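Ubiquitin-activating enzyme E1-like (Saccharomyces cerevisiae, PDB 3ONH) forms with Aos1 the dimeric E1 that activates the SUMO protein Smt3 using ATP, this piece being its ubiquitin-fold domain, which engages the E2 Ubc9. Local coordinates at residues N59-L63 and S64-L68. Numbering follows the deposited sequence.
Sequences NDRTL and SEINL
E65 sets CG beside its own backbone N (chi1 -82°) and then runs out extended, which carries its carboxylate back to T62. T62 holds OG1 between its backbone N and carbonyl carbon (chi1 66°), facing the E65 amide. The result is the reciprocal pattern of a capping box, at the start of a single helix-like turn in the loop between strands 48-52 and 73-78 of this ubiquitin-like fold. T62 N donates to E65 OE1 at 2.7 Å in a nearly straight bond (172°). T62 N meets OE1 on its anti side, somewhat out of the carboxylate plane. The return bond, E65 N to T62 OG1, is weak at 3.4 Å. A water bridges OE1 to the carbonyl O of D60.

R61 lays its guanidinium almost parallel to the carboxylate, with E65 OE1 over its centre. R61 NH2 and E65 OE2 form a salt bridge at 3.2 Å, but no N-H points at that oxygen. The attraction is therefore one of charge and stacking. R61 CB rests against I66 CG2.

The turn closes as a Schellman motif, with N67 at positive phi. L68 N donates to L63 O at 3.0 Å, and the inner bond from N67 N to S64 O is weak. The motif is completed by apolar contact between its two leucines. Both are buried; L63 also packs on L17 of helix 14-19 and F25 of helix 22-33, and L68 on L50 of strand 48-52. Across the turn, L63 CD2 lies 4.1 Å from L68 CD1.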
ATOM      1  N   ASN A  59       5.653  11.450   4.115  1.00 16.11           N
ATOM      2  CA  ASN A  59       4.236  11.519   4.443  1.00 18.46           C
ATOM      3  C   ASN A  59       3.442  12.392   3.482  1.00 22.05           C
ATOM      4  O   ASN A  59       2.327  12.048   3.085  1.00 19.77           O
ATOM      5  CB  ASN A  59       4.092  12.090   5.854  1.00 20.10           C
ATOM      6  CG  ASN A  59       2.901  11.538   6.587  1.00 44.53           C
ATOM      7  OD1 ASN A  59       2.704  10.325   6.657  1.00 50.92           O
ATOM      8  ND2 ASN A  59       2.099  12.428   7.159  1.00 51.32           N
ATOM      9  N   ASP A  60       4.026  13.527   3.116  1.00 25.98           N
ATOM     10  CA  ASP A  60       3.315  14.561   2.378  1.00 20.32           C
ATOM     11  C   ASP A  60       3.539  14.507   0.862  1.00 13.64           C
ATOM     12  O   ASP A  60       3.024  15.343   0.127  1.00 16.72           O
ATOM     13  CB  ASP A  60       3.698  15.939   2.918  1.00 21.84           C
ATOM     14  CG  ASP A  60       2.525  16.894   2.951  1.00 46.35           C
ATOM     15  OD1 ASP A  60       1.420  16.447   3.334  1.00 45.85           O
ATOM     16  OD2 ASP A  60       2.702  18.080   2.595  1.00 35.65           O
ATOM     17  N   ARG A  61       4.303  13.521   0.406  1.00 17.96           N
ATOM     18  CA  ARG A  61       4.580  13.334  -1.014  1.00  6.80           C
ATOM     19  C   ARG A  61       3.466  12.513  -1.648  1.00  5.52           C
ATOM     20  O   ARG A  61       2.875  11.667  -0.984  1.00 10.61           O
ATOM     21  CB  ARG A  61       5.901  12.578  -1.158  1.00 14.90           C
ATOM     22  CG  ARG A  61       6.892  13.171  -2.137  1.00 43.27           C
ATOM     23  CD  ARG A  61       7.636  14.344  -1.538  1.00 16.54           C
ATOM     24  NE  ARG A  61       6.939  15.593  -1.789  1.00 29.21           N
ATOM     25  CZ  ARG A  61       7.096  16.319  -2.890  1.00 34.41           C
ATOM     26  NH1 ARG A  61       7.932  15.916  -3.837  1.00 29.23           N
ATOM     27  NH2 ARG A  61       6.418  17.445  -3.046  1.00 35.16           N
ATOM     28  N   THR A  62       3.172  12.748  -2.925  1.00 11.93           N
ATOM     29  CA  THR A  62       2.194  11.917  -3.627  1.00  9.22           C
ATOM     30  C   THR A  62       2.867  10.657  -4.141  1.00 20.22           C
ATOM     31  O   THR A  62       4.091  10.543  -4.093  1.00 15.97           O
ATOM     32  CB  THR A  62       1.572  12.632  -4.819  1.00  5.50           C
ATOM     33  OG1 THR A  62       2.586  12.868  -5.804  1.00 13.66           O
ATOM     34  CG2 THR A  62       0.957  13.942  -4.379  1.00 15.08           C
ATOM     35  N   LEU A  63       2.070   9.723  -4.647  1.00 12.51           N
ATOM     36  CA  LEU A  63       2.590   8.408  -5.008  1.00 16.73           C
ATOM     37  C   LEU A  63       3.560   8.473  -6.187  1.00 14.64           C
ATOM     38  O   LEU A  63       4.549   7.748  -6.233  1.00 11.45           O
ATOM     39  CB  LEU A  63       1.447   7.443  -5.323  1.00 16.54           C
ATOM     40  CG  LEU A  63       0.460   7.170  -4.197  1.00  8.42           C
ATOM     41  CD1 LEU A  63      -0.449   6.015  -4.584  1.00  6.92           C
ATOM     42  CD2 LEU A  63       1.218   6.853  -2.939  1.00  4.80           C
ATOM     43  N   SER A  64       3.270   9.341  -7.144  1.00 10.90           N
ATOM     44  CA  SER A  64       4.170   9.540  -8.270  1.00 15.61           C
ATOM     45  C   SER A  64       5.406  10.336  -7.857  1.00  9.29           C
ATOM     46  O   SER A  64       6.458  10.220  -8.468  1.00 12.86           O
ATOM     47  CB  SER A  64       3.444  10.240  -9.410  1.00 11.16           C
ATOM     48  OG  SER A  64       2.947  11.496  -8.989  1.00 32.16           O
ATOM     49  N   GLU A  65       5.278  11.142  -6.811  1.00  8.13           N
ATOM     50  CA  GLU A  65       6.409  11.924  -6.323  1.00  6.71           C
ATOM     51  C   GLU A  65       7.458  11.043  -5.636  1.00  7.08           C
ATOM     52  O   GLU A  65       8.639  11.391  -5.592  1.00 15.06           O
ATOM     53  CB  GLU A  65       5.929  13.031  -5.382  1.00  3.44           C
ATOM     54  CG  GLU A  65       5.415  14.279  -6.088  1.00 11.49           C
ATOM     55  CD  GLU A  65       4.793  15.283  -5.128  1.00 14.48           C
ATOM     56  OE1 GLU A  65       4.408  14.885  -4.011  1.00 18.86           O
ATOM     57  OE2 GLU A  65       4.686  16.473  -5.491  1.00 32.59           O
ATOM     58  N   ILE A  66       7.033   9.906  -5.101  1.00 13.65           N
ATOM     59  CA  ILE A  66       7.980   8.946  -4.544  1.00 11.45           C
ATOM     60  C   ILE A  66       8.264   7.830  -5.544  1.00  7.10           C
ATOM     61  O   ILE A  66       8.776   6.775  -5.193  1.00  7.88           O
ATOM     62  CB  ILE A  66       7.486   8.339  -3.226  1.00  5.61           C
ATOM     63  CG1 ILE A  66       6.214   7.539  -3.465  1.00  7.20           C
ATOM     64  CG2 ILE A  66       7.248   9.425  -2.197  1.00  4.74           C
ATOM     65  CD1 ILE A  66       5.592   7.007  -2.199  1.00  8.97           C
ATOM     66  N   ASN A  67       7.915   8.085  -6.794  1.00 17.14           N
ATOM     67  CA  ASN A  67       8.271   7.212  -7.895  1.00 12.67           C
ATOM     68  C   ASN A  67       7.616   5.841  -7.883  1.00 12.13           C
ATOM     69  O   ASN A  67       8.265   4.824  -8.124  1.00 16.00           O
ATOM     70  CB  ASN A  67       9.784   7.071  -7.991  1.00  7.85           C
ATOM     71  CG  ASN A  67      10.281   7.359  -9.373  1.00 23.01           C
ATOM     72  OD1 ASN A  67      11.013   8.321  -9.592  1.00 66.05           O
ATOM     73  ND2 ASN A  67       9.855   6.551 -10.330  1.00 10.75           N
ATOM     74  N   LEU A  68       6.327   5.821  -7.588  1.00 12.54           N
ATOM     75  CA  LEU A  68       5.532   4.625  -7.788  1.00 12.20           C
ATOM     76  C   LEU A  68       4.766   4.848  -9.074  1.00 10.98           C
ATOM     77  O   LEU A  68       4.464   5.981  -9.418  1.00 15.09           O
ATOM     78  CB  LEU A  68       4.561   4.432  -6.632  1.00 11.32           C
ATOM     79  CG  LEU A  68       5.163   4.159  -5.257  1.00 11.20           C
ATOM     80  CD1 LEU A  68       4.069   4.186  -4.204  1.00 14.43           C
ATOM     81  CD2 LEU A  68       5.898   2.831  -5.246  1.00 13.43           C
TER
HETATM   82  O   HOH W   1       2.825  16.769  -2.329  1.00 27.06           O
HETATM   83  O   HOH W   2       5.303  19.184  -4.691  1.00 30.85           O
HETATM   84  O   HOH W   3       2.198  14.675  -7.914  1.00 28.00           O